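Local atomic coordinates of ribose 5-phosphate isomerase (Trypanosoma cruzi, PDB entry 3M1P), a protein that is a type B ribose 5-phosphate isomerase, a class of enzyme that interconverts ribose 5-phosphate and ribulose 5-phosphate. Residues A[85-90]-A[107-112]; A[97-102]-A[125-130]; A[91-96]-A[120-125]. The protein carries 1 engineered substitution. All blocks are in the same frame, centred on the assembly; numbering follows the deposited sequence. Where two conformers were deposited one is given.

Contact 1: residues A[85-90]-A[107-112]; sequences VRAALC and IVCVGE
Residues 86 to 90 and 107 to 109 are joined by four main-chain hydrogen bonds in parallel register. Ile107 N donates to Arg86 O, Ala88 N to Ile107 O at 2.8 Å, Cys109 N to Ala88 O at 2.7 Å, and Cys90 N to Cys109 O, so Ala88 bonds to both Ile107 and Cys109, the staggered pattern of a parallel pair. Ala87 pairs with Ile107 on one face, where Ala87 CB lies 3.8 Å from Ile107 CB; the small methyl lets the branched side chain settle beside it. At the start of the pairing, Ile107 CD1 meets Val85 CG1 at 3.7 Å, the two aliphatic chains crossing obliquely. Leu89 holds CG anti to its backbone N (chi1 176°), and its CD1 reaches across to lie 3.4 Å from Cys109 O. On the other face Cys90 SG touches Val108 CG2 at 4.0 Å. The two strands, 87-89 and 107-111, belong to a beta-alpha-beta unit whose connecting helix is 93-101, and 87-89 is an outermost strand of the chain's five-stranded parallel sheet. Past Cys90 N the two chains are joined by a water, which donates to Cys90 O at 2.6 Å and accepts from Gly111 N at 3.0 Å. Further out, helix 73-80 packs on the face bearing Ala87, Leu89 and Cys109, while on the other face Ala88 meets Ser99 of helix 93-101 and Val108 meets Ile123 and Phe127 of helix 117-129. Strand 64-69 flanks 107-111, and Ile73 of a second subunit packs on Ala88.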
loop_
_atom_site.group_PDB
_atom_site.type_symbol
_atom_site.label_atom_id
_atom_site.label_comp_id
_atom_site.label_asym_id
_atom_site.label_seq_id
_atom_site.Cartn_x
_atom_site.Cartn_y
_atom_site.Cartn_z
ATOM N N VAL A 85 -16.667 -13.634 14.788
ATOM C CA VAL A 85 -15.419 -13.360 14.093
ATOM C C VAL A 85 -15.372 -11.895 13.651
ATOM O O VAL A 85 -16.373 -11.335 13.168
ATOM C CB VAL A 85 -15.206 -14.331 12.911
ATOM C CG1 VAL A 85 -14.078 -13.866 12.001
ATOM C CG2 VAL A 85 -14.923 -15.726 13.428
ATOM N N ARG A 86 -14.212 -11.278 13.859
ATOM C CA ARG A 86 -13.915 -9.953 13.328
ATOM C C ARG A 86 -12.602 -10.078 12.568
ATOM O O ARG A 86 -11.523 -10.014 13.154
ATOM C CB ARG A 86 -13.838 -8.914 14.446
ATOM C CG ARG A 86 -15.174 -8.707 15.174
ATOM C CD ARG A 86 -15.072 -7.632 16.233
ATOM N NE ARG A 86 -14.157 -8.050 17.288
ATOM C CZ ARG A 86 -14.452 -8.950 18.223
ATOM N NH1 ARG A 86 -15.654 -9.524 18.248
ATOM N NH2 ARG A 86 -13.538 -9.276 19.133
ATOM N N ALA A 87 -12.725 -10.294 11.263
ATOM C CA ALA A 87 -11.604 -10.600 10.393
ATOM C C ALA A 87 -11.225 -9.370 9.589
ATOM O O ALA A 87 -12.048 -8.828 8.830
ATOM C CB ALA A 87 -11.955 -11.747 9.461
ATOM N N ALA A 88 -9.978 -8.947 9.770
ATOM C CA ALA A 88 -9.463 -7.713 9.191
ATOM C C ALA A 88 -8.473 -8.000 8.071
ATOM O O ALA A 88 -7.403 -8.599 8.311
ATOM C CB ALA A 88 -8.810 -6.868 10.272
ATOM N N LEU A 89 -8.824 -7.583 6.857
ATOM C CA LEU A 89 -7.861 -7.593 5.762
ATOM C C LEU A 89 -6.888 -6.415 5.916
ATOM O O LEU A 89 -7.278 -5.250 5.841
ATOM C CB LEU A 89 -8.549 -7.577 4.400
ATOM C CG LEU A 89 -7.640 -7.482 3.155
ATOM C CD1 LEU A 89 -6.616 -8.621 3.075
ATOM C CD2 LEU A 89 -8.507 -7.445 1.919
ATOM N N CYS A 90 -5.628 -6.750 6.176
ATOM C CA CYS A 90 -4.584 -5.752 6.387
ATOM C C CYS A 90 -3.526 -5.795 5.288
ATOM O O CYS A 90 -3.204 -6.875 4.762
ATOM C CB CYS A 90 -3.921 -5.964 7.745
ATOM S SG CYS A 90 -5.083 -5.883 9.099
ATOM N N ILE A 107 -9.196 -12.080 13.707
ATOM C CA ILE A 107 -8.530 -12.724 12.570
ATOM C C ILE A 107 -7.857 -11.687 11.657
ATOM O O ILE A 107 -8.481 -10.714 11.258
ATOM C CB ILE A 107 -9.500 -13.634 11.743
ATOM C CG1 ILE A 107 -10.029 -14.801 12.602
ATOM C CG2 ILE A 107 -8.796 -14.139 10.455
ATOM C CD1 ILE A 107 -10.953 -15.779 11.896
ATOM N N VAL A 108 -6.577 -11.896 11.344
ATOM C CA VAL A 108 -5.878 -11.058 10.384
ATOM C C VAL A 108 -5.852 -11.772 9.039
ATOM O O VAL A 108 -5.565 -12.971 8.977
ATOM C CB VAL A 108 -4.446 -10.624 10.864
ATOM C CG1 VAL A 108 -3.481 -11.816 11.080
ATOM C CG2 VAL A 108 -3.832 -9.580 9.913
ATOM N N CYS A 109 -6.190 -11.043 7.976
ATOM C CA CYS A 109 -6.129 -11.575 6.617
ATOM C C CYS A 109 -5.099 -10.809 5.812
ATOM O O CYS A 109 -4.995 -9.594 5.936
ATOM C CB CYS A 109 -7.500 -11.516 5.930
ATOM S SG CYS A 109 -8.822 -12.386 6.873
ATOM N N VAL A 110 -4.347 -11.534 4.986
ATOM C CA VAL A 110 -3.333 -10.945 4.115
ATOM C C VAL A 110 -3.354 -11.595 2.737
ATOM O O VAL A 110 -3.830 -12.727 2.570
ATOM C CB VAL A 110 -1.896 -11.071 4.712
ATOM C CG1 VAL A 110 -1.774 -10.312 6.026
ATOM C CG2 VAL A 110 -1.510 -12.533 4.905
ATOM N N GLY A 111 -2.845 -10.863 1.753
ATOM C CA GLY A 111 -2.701 -11.374 0.396
ATOM C C GLY A 111 -1.245 -11.626 0.035
ATOM O O GLY A 111 -0.426 -10.699 0.057
ATOM N N GLU A 112 -0.939 -12.885 -0.283
ATOM C CA GLU A 112 0.388 -13.331 -0.756
ATOM C C GLU A 112 0.781 -12.722 -2.111
ATOM O O GLU A 112 1.978 -12.482 -2.372
ATOM C CB GLU A 112 0.405 -14.869 -0.845
ATOM C CG GLU A 112 1.785 -15.513 -1.104
ATOM C CD GLU A 112 2.106 -15.664 -2.590
ATOM O OE1 GLU A 112 1.167 -15.605 -3.414
ATOM O OE2 GLU A 112 3.296 -15.843 -2.939
HETATM O O HOH W 1 -2.403 -7.989 2.598
#

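Contact 2: residues A[97-102]-A[125-130]; sequences AMSRIH and ITFLQT
Arg100 turns back at chi2 (-74°) and bends again at chi3, while Phe127 holds CG anti to its backbone N (chi1 -172°); together these torsions bring the arginine's aliphatic stem over the ring. The contact is a CH-pi interaction: Arg100 CD stands over the centre of one face, 3.6 Å from the centroid of the Phe127 ring. The guanidinium lies farther along, its plane inclined 57° to the ring, and is too distant for more than a weak cation-pi attraction. Ser99 OG approaches the same ring at its edge, 3.4 Å from Phe127 CD1, with its hydrogen bond made to Ala96 O of its own helix. Helices 93-101 and 117-129 run in nearly the same direction, side by side on the face of the parallel sheet that bears Ala88 and Val108, and small side chains suit their close approach: Ala97 CB packs on Thr126 CG2 at 3.8 Å. Thr130, just past the end of helix 117-129, closes the contact. Its OG1 and N both donate to Thr126 O, from opposite faces of that carbonyl; the OG1 bond restrains chi1 and turns CG2 toward the other helix. There Thr130 CG2 presses against Ile101 CG1 at 3.5 Å, a tight fit. Near the Arg100 guanidinium a water accepts from Arg100 NH2 at 3.0 Å and donates to Leu128 O at 2.8 Å and to Thr130 O. Arg100 NH1 is turned to a salt bridge with Asp104. One arginine thus serves two chemistries: its CD methylene packs on the face of Phe127, and its charged end, probably partly balanced by Asp104, helps, through water, to satisfy the carbonyls of Leu128 and Thr130, at and just beyond the helix end.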
loop_
_atom_site.group_PDB
_atom_site.type_symbol
_atom_site.label_atom_id
_atom_site.label_comp_id
_atom_site.label_asym_id
_atom_site.label_seq_id
_atom_site.Cartn_x
_atom_site.Cartn_y
_atom_site.Cartn_z
ATOM N N ALA A 97 -2.441 -2.636 13.182
ATOM C CA ALA A 97 -2.534 -2.081 14.527
ATOM C C ALA A 97 -3.950 -1.614 14.833
ATOM O O ALA A 97 -4.493 -1.941 15.894
ATOM C CB ALA A 97 -1.525 -0.938 14.719
ATOM N N MET A 98 -4.554 -0.879 13.902
ATOM C CA MET A 98 -5.871 -0.283 14.127
ATOM C C MET A 98 -7.010 -1.301 14.157
ATOM O O MET A 98 -8.030 -1.077 14.829
ATOM C CB MET A 98 -6.163 0.805 13.092
ATOM C CG MET A 98 -5.244 2.028 13.194
ATOM S SD MET A 98 -5.119 2.765 14.835
ATOM C CE MET A 98 -6.844 3.063 15.239
ATOM N N SER A 99 -6.834 -2.402 13.430
ATOM C CA SER A 99 -7.775 -3.531 13.458
ATOM C C SER A 99 -7.901 -4.110 14.865
ATOM O O SER A 99 -8.996 -4.521 15.294
ATOM C CB SER A 99 -7.351 -4.623 12.478
ATOM O OG SER A 99 -6.219 -5.337 12.939
ATOM N N ARG A 100 -6.779 -4.106 15.580
ATOM C CA ARG A 100 -6.739 -4.488 16.993
ATOM C C ARG A 100 -7.225 -3.356 17.923
ATOM O O ARG A 100 -8.077 -3.584 18.785
ATOM C CB ARG A 100 -5.324 -4.958 17.381
ATOM C CG ARG A 100 -4.797 -6.145 16.560
ATOM C CD ARG A 100 -5.465 -7.486 16.934
ATOM N NE ARG A 100 -5.330 -7.746 18.365
ATOM C CZ ARG A 100 -6.341 -7.793 19.237
ATOM N NH1 ARG A 100 -7.610 -7.668 18.834
ATOM N NH2 ARG A 100 -6.079 -7.997 20.524
ATOM N N ILE A 101 -6.695 -2.141 17.739
ATOM C CA ILE A 101 -7.009 -1.005 18.618
ATOM C C ILE A 101 -8.490 -0.597 18.569
ATOM O O ILE A 101 -9.118 -0.389 19.621
ATOM C CB ILE A 101 -6.102 0.237 18.322
ATOM C CG1 ILE A 101 -4.614 -0.110 18.494
ATOM C CG2 ILE A 101 -6.464 1.407 19.220
ATOM C CD1 ILE A 101 -3.620 0.989 18.033
ATOM N N HIS A 102 -9.044 -0.509 17.362
ATOM C CA HIS A 102 -10.413 -0.026 17.172
ATOM C C HIS A 102 -11.438 -1.152 17.046
ATOM O O HIS A 102 -12.569 -1.010 17.502
ATOM C CB HIS A 102 -10.492 0.901 15.942
ATOM C CG HIS A 102 -10.048 2.309 16.205
ATOM N ND1 HIS A 102 -8.869 2.616 16.854
ATOM C CD2 HIS A 102 -10.615 3.498 15.882
ATOM C CE1 HIS A 102 -8.741 3.929 16.941
ATOM N NE2 HIS A 102 -9.787 4.487 16.356
ATOM N N ILE A 125 2.954 -9.760 13.255
ATOM C CA ILE A 125 3.532 -9.368 14.537
ATOM C C ILE A 125 2.776 -8.213 15.184
ATOM O O ILE A 125 2.428 -8.282 16.361
ATOM C CB ILE A 125 5.063 -9.069 14.395
ATOM C CG1 ILE A 125 5.830 -10.386 14.133
ATOM C CG2 ILE A 125 5.596 -8.247 15.610
ATOM C CD1 ILE A 125 7.227 -10.214 13.484
ATOM N N THR A 126 2.511 -7.161 14.412
ATOM C CA THR A 126 1.770 -6.010 14.907
ATOM C C THR A 126 0.351 -6.381 15.378
ATOM O O THR A 126 -0.097 -5.942 16.429
ATOM C CB THR A 126 1.691 -4.903 13.826
ATOM O OG1 THR A 126 3.007 -4.628 13.341
ATOM C CG2 THR A 126 1.061 -3.638 14.401
ATOM N N PHE A 127 -0.337 -7.189 14.583
ATOM C CA PHE A 127 -1.661 -7.686 14.919
ATOM C C PHE A 127 -1.655 -8.429 16.262
ATOM O O PHE A 127 -2.480 -8.156 17.129
ATOM C CB PHE A 127 -2.119 -8.632 13.820
ATOM C CG PHE A 127 -3.538 -9.076 13.950
ATOM C CD1 PHE A 127 -4.568 -8.275 13.487
ATOM C CD2 PHE A 127 -3.844 -10.330 14.507
ATOM C CE1 PHE A 127 -5.897 -8.702 13.588
ATOM C CE2 PHE A 127 -5.167 -10.767 14.608
ATOM C CZ PHE A 127 -6.196 -9.949 14.158
ATOM N N LEU A 128 -0.712 -9.355 16.431
ATOM C CA LEU A 128 -0.682 -10.192 17.633
ATOM C C LEU A 128 -0.273 -9.409 18.874
ATOM O O LEU A 128 -0.829 -9.626 19.952
ATOM C CB LEU A 128 0.210 -11.422 17.434
ATOM C CG LEU A 128 -0.310 -12.431 16.408
ATOM C CD1 LEU A 128 0.719 -13.509 16.126
ATOM C CD2 LEU A 128 -1.649 -13.043 16.852
ATOM N N GLN A 129 0.654 -8.468 18.699
ATOM C CA GLN A 129 1.203 -7.678 19.818
ATOM C C GLN A 129 0.376 -6.463 20.250
ATOM O O GLN A 129 0.497 -6.024 21.393
ATOM C CB GLN A 129 2.627 -7.221 19.498
ATOM C CG GLN A 129 3.673 -8.349 19.465
ATOM C CD GLN A 129 5.075 -7.837 19.160
ATOM O OE1 GLN A 129 5.259 -6.659 18.842
ATOM N NE2 GLN A 129 6.072 -8.728 19.238
ATOM N N THR A 130 -0.444 -5.911 19.349
ATOM C CA THR A 130 -1.201 -4.690 19.642
ATOM C C THR A 130 -2.470 -5.000 20.434
ATOM O O THR A 130 -3.289 -5.788 19.985
ATOM C CB THR A 130 -1.581 -3.913 18.340
ATOM O OG1 THR A 130 -0.411 -3.716 17.534
ATOM C CG2 THR A 130 -2.193 -2.572 18.670
HETATM O O HOH W 2 -3.137 -8.309 20.685
#

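Contact 3: residues A[91-96]-A[120-125]; sequences HDHYTA and IREIII
The capped first turn of helix 93-101 lies against the middle of helix 117-129, with Ile123 and Glu122 meeting residues 91 to 96. Ile123 is the apolar wedge. With CG1 anti to its carbonyl carbon (chi1 -71°), the longer branch runs along the main chain at the turn, CD1 lying 3.5 Å from Asp92 N and CG1 3.5 Å from Asp92 O. The other branch, CG2, packs on Ala96 CB at 4.0 Å; an alanine here allows the helices to come near. Beside it Glu122 extends at about a right angle to His93, carboxylate and imidazole planes 72° apart, and its OE1 comes to 3.4 Å from His93 CB. A water links the same pair, accepting from His93 N at 3.1 Å and donating to Glu122 OE1. The turn itself is set by Asp92, the N-cap residue: OD1 accepts from Thr95 N at 3.0 Å and from Thr95 OG1 at 2.7 Å, a double grip that a short acidic side chain is well placed to provide. At the subunit interfaces, Glu122 OE2 accepts a hydrogen bond from His93 ND1 of a third subunit, whose His93 ring also stacks on that of this chain, and His91 stacks on His91 of a second subunit. Glu122 thus takes part in both the helix pair and the subunit interface. The N-terminal end of helix 93-101 and the donors at both oxygens would probably favour ionised Glu122, against the nearby like charge of Asp92.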
loop_
_atom_site.group_PDB
_atom_site.type_symbol
_atom_site.label_atom_id
_atom_site.label_comp_id
_atom_site.label_asym_id
_atom_site.label_seq_id
_atom_site.Cartn_x
_atom_site.Cartn_y
_atom_site.Cartn_z
ATOM N N HIS A 91 -2.979 -4.616 4.979
ATOM C CA HIS A 91 -1.947 -4.464 3.951
ATOM C C HIS A 91 -0.715 -3.702 4.455
ATOM O O HIS A 91 0.212 -3.430 3.695
ATOM C CB HIS A 91 -2.518 -3.736 2.743
ATOM C CG HIS A 91 -2.963 -2.347 3.054
ATOM N ND1 HIS A 91 -4.192 -2.070 3.604
ATOM C CD2 HIS A 91 -2.328 -1.157 2.928
ATOM C CE1 HIS A 91 -4.306 -0.764 3.778
ATOM N NE2 HIS A 91 -3.187 -0.188 3.381
ATOM N N ASP A 92 -0.713 -3.330 5.725
ATOM C CA ASP A 92 0.440 -2.636 6.285
ATOM C C ASP A 92 0.358 -2.633 7.807
ATOM O O ASP A 92 -0.550 -3.202 8.388
ATOM C CB ASP A 92 0.545 -1.197 5.728
ATOM C CG ASP A 92 -0.509 -0.246 6.315
ATOM O OD1 ASP A 92 -1.577 -0.723 6.763
ATOM O OD2 ASP A 92 -0.255 0.990 6.324
ATOM N N HIS A 93 1.322 -1.972 8.424
ATOM C CA HIS A 93 1.441 -1.876 9.850
ATOM C C HIS A 93 0.260 -1.134 10.482
ATOM O O HIS A 93 -0.271 -1.560 11.508
ATOM C CB HIS A 93 2.761 -1.157 10.160
ATOM C CG HIS A 93 2.969 -0.891 11.614
ATOM N ND1 HIS A 93 2.474 0.229 12.235
ATOM C CD2 HIS A 93 3.573 -1.625 12.578
ATOM C CE1 HIS A 93 2.781 0.190 13.519
ATOM N NE2 HIS A 93 3.445 -0.927 13.755
ATOM N N TYR A 94 -0.141 -0.021 9.868
ATOM C CA TYR A 94 -1.238 0.806 10.374
ATOM C C TYR A 94 -2.600 0.081 10.468
ATOM O O TYR A 94 -3.227 0.061 11.525
ATOM C CB TYR A 94 -1.360 2.098 9.547
ATOM C CG TYR A 94 -2.428 3.022 10.070
ATOM C CD1 TYR A 94 -2.157 3.944 11.087
ATOM C CD2 TYR A 94 -3.714 2.965 9.562
ATOM C CE1 TYR A 94 -3.161 4.785 11.584
ATOM C CE2 TYR A 94 -4.715 3.798 10.042
ATOM C CZ TYR A 94 -4.432 4.705 11.040
ATOM O OH TYR A 94 -5.458 5.504 11.479
ATOM N N THR A 95 -3.064 -0.497 9.366
ATOM C CA THR A 95 -4.308 -1.293 9.391
ATOM C C THR A 95 -4.215 -2.473 10.371
ATOM O O THR A 95 -5.193 -2.795 11.035
ATOM C CB THR A 95 -4.645 -1.843 8.010
ATOM O OG1 THR A 95 -3.473 -2.462 7.463
ATOM C CG2 THR A 95 -5.132 -0.715 7.084
ATOM N N ALA A 96 -3.045 -3.110 10.468
ATOM C CA ALA A 96 -2.859 -4.231 11.403
ATOM C C ALA A 96 -3.053 -3.771 12.851
ATOM O O ALA A 96 -3.742 -4.426 13.648
ATOM C CB ALA A 96 -1.482 -4.887 11.214
ATOM N N ILE A 120 3.993 -8.816 5.380
ATOM C CA ILE A 120 3.117 -9.815 5.989
ATOM C C ILE A 120 3.646 -10.149 7.377
ATOM O O ILE A 120 2.885 -10.181 8.345
ATOM C CB ILE A 120 2.967 -11.092 5.109
ATOM C CG1 ILE A 120 2.109 -10.781 3.879
ATOM C CG2 ILE A 120 2.338 -12.244 5.924
ATOM C CD1 ILE A 120 2.048 -11.906 2.808
ATOM N N ARG A 121 4.961 -10.354 7.465
ATOM C CA ARG A 121 5.638 -10.540 8.742
ATOM C C ARG A 121 5.284 -9.425 9.741
ATOM O O ARG A 121 4.855 -9.699 10.860
ATOM C CB ARG A 121 7.158 -10.628 8.538
ATOM C CG ARG A 121 7.911 -10.898 9.843
ATOM C CD ARG A 121 9.426 -10.968 9.642
ATOM N NE ARG A 121 10.103 -11.052 10.936
ATOM C CZ ARG A 121 10.410 -10.004 11.696
ATOM N NH1 ARG A 121 10.114 -8.777 11.295
ATOM N NH2 ARG A 121 11.007 -10.182 12.872
ATOM N N GLU A 122 5.447 -8.174 9.306
ATOM C CA GLU A 122 5.165 -7.006 10.113
ATOM C C GLU A 122 3.693 -6.947 10.518
ATOM O O GLU A 122 3.373 -6.637 11.671
ATOM C CB GLU A 122 5.543 -5.748 9.329
ATOM C CG GLU A 122 5.462 -4.450 10.119
ATOM C CD GLU A 122 5.739 -3.248 9.250
ATOM O OE1 GLU A 122 4.962 -3.003 8.309
ATOM O OE2 GLU A 122 6.741 -2.567 9.487
ATOM N N ILE A 123 2.805 -7.243 9.567
ATOM C CA ILE A 123 1.366 -7.297 9.827
ATOM C C ILE A 123 1.040 -8.325 10.929
ATOM O O ILE A 123 0.345 -8.001 11.894
ATOM C CB ILE A 123 0.584 -7.603 8.534
ATOM C CG1 ILE A 123 0.617 -6.400 7.589
ATOM C CG2 ILE A 123 -0.886 -8.031 8.814
ATOM C CD1 ILE A 123 0.134 -6.743 6.191
ATOM N N ILE A 124 1.547 -9.549 10.791
ATOM C CA ILE A 124 1.229 -10.608 11.756
ATOM C C ILE A 124 1.717 -10.243 13.158
ATOM O O ILE A 124 0.966 -10.344 14.116
ATOM C CB ILE A 124 1.740 -12.005 11.280
ATOM C CG1 ILE A 124 0.854 -12.496 10.134
ATOM C CG2 ILE A 124 1.748 -13.042 12.439
ATOM C CD1 ILE A 124 1.433 -13.659 9.367
ATOM N N ILE A 125 2.954 -9.760 13.255
ATOM C CA ILE A 125 3.532 -9.368 14.537
ATOM C C ILE A 125 2.776 -8.213 15.184
ATOM O O ILE A 125 2.428 -8.282 16.361
ATOM C CB ILE A 125 5.063 -9.069 14.395
ATOM C CG1 ILE A 125 5.830 -10.386 14.133
ATOM C CG2 ILE A 125 5.596 -8.247 15.610
ATOM C CD1 ILE A 125 7.227 -10.214 13.484
HETATM O O HOH W 3 3.931 -1.268 6.878
#

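Along the chain the segments alternate: strand 87-89 leads through segments 91-96 and 97-102, which carry helix 93-101, to strand 107-111; helix 117-129 follows, with segments 120-125 and 125-130. Contacts 2 and 3 are successive parts of one helix pair, their centres about 8 Å apart, and share Ile125. Contact 1 lies in the sheet beneath, about 11 Å from contact 2 and 10 Å from contact 3, centre to centre. Phe127 and Ser99 of contact 2, and Ile123 and Thr95 of contact 3, rest on its segments. Together they form a helix layer packed on one side of the sheet, near its end at strand 87-89. All three reach a second subunit, and contact 3 a third, tying this region to the tetramer.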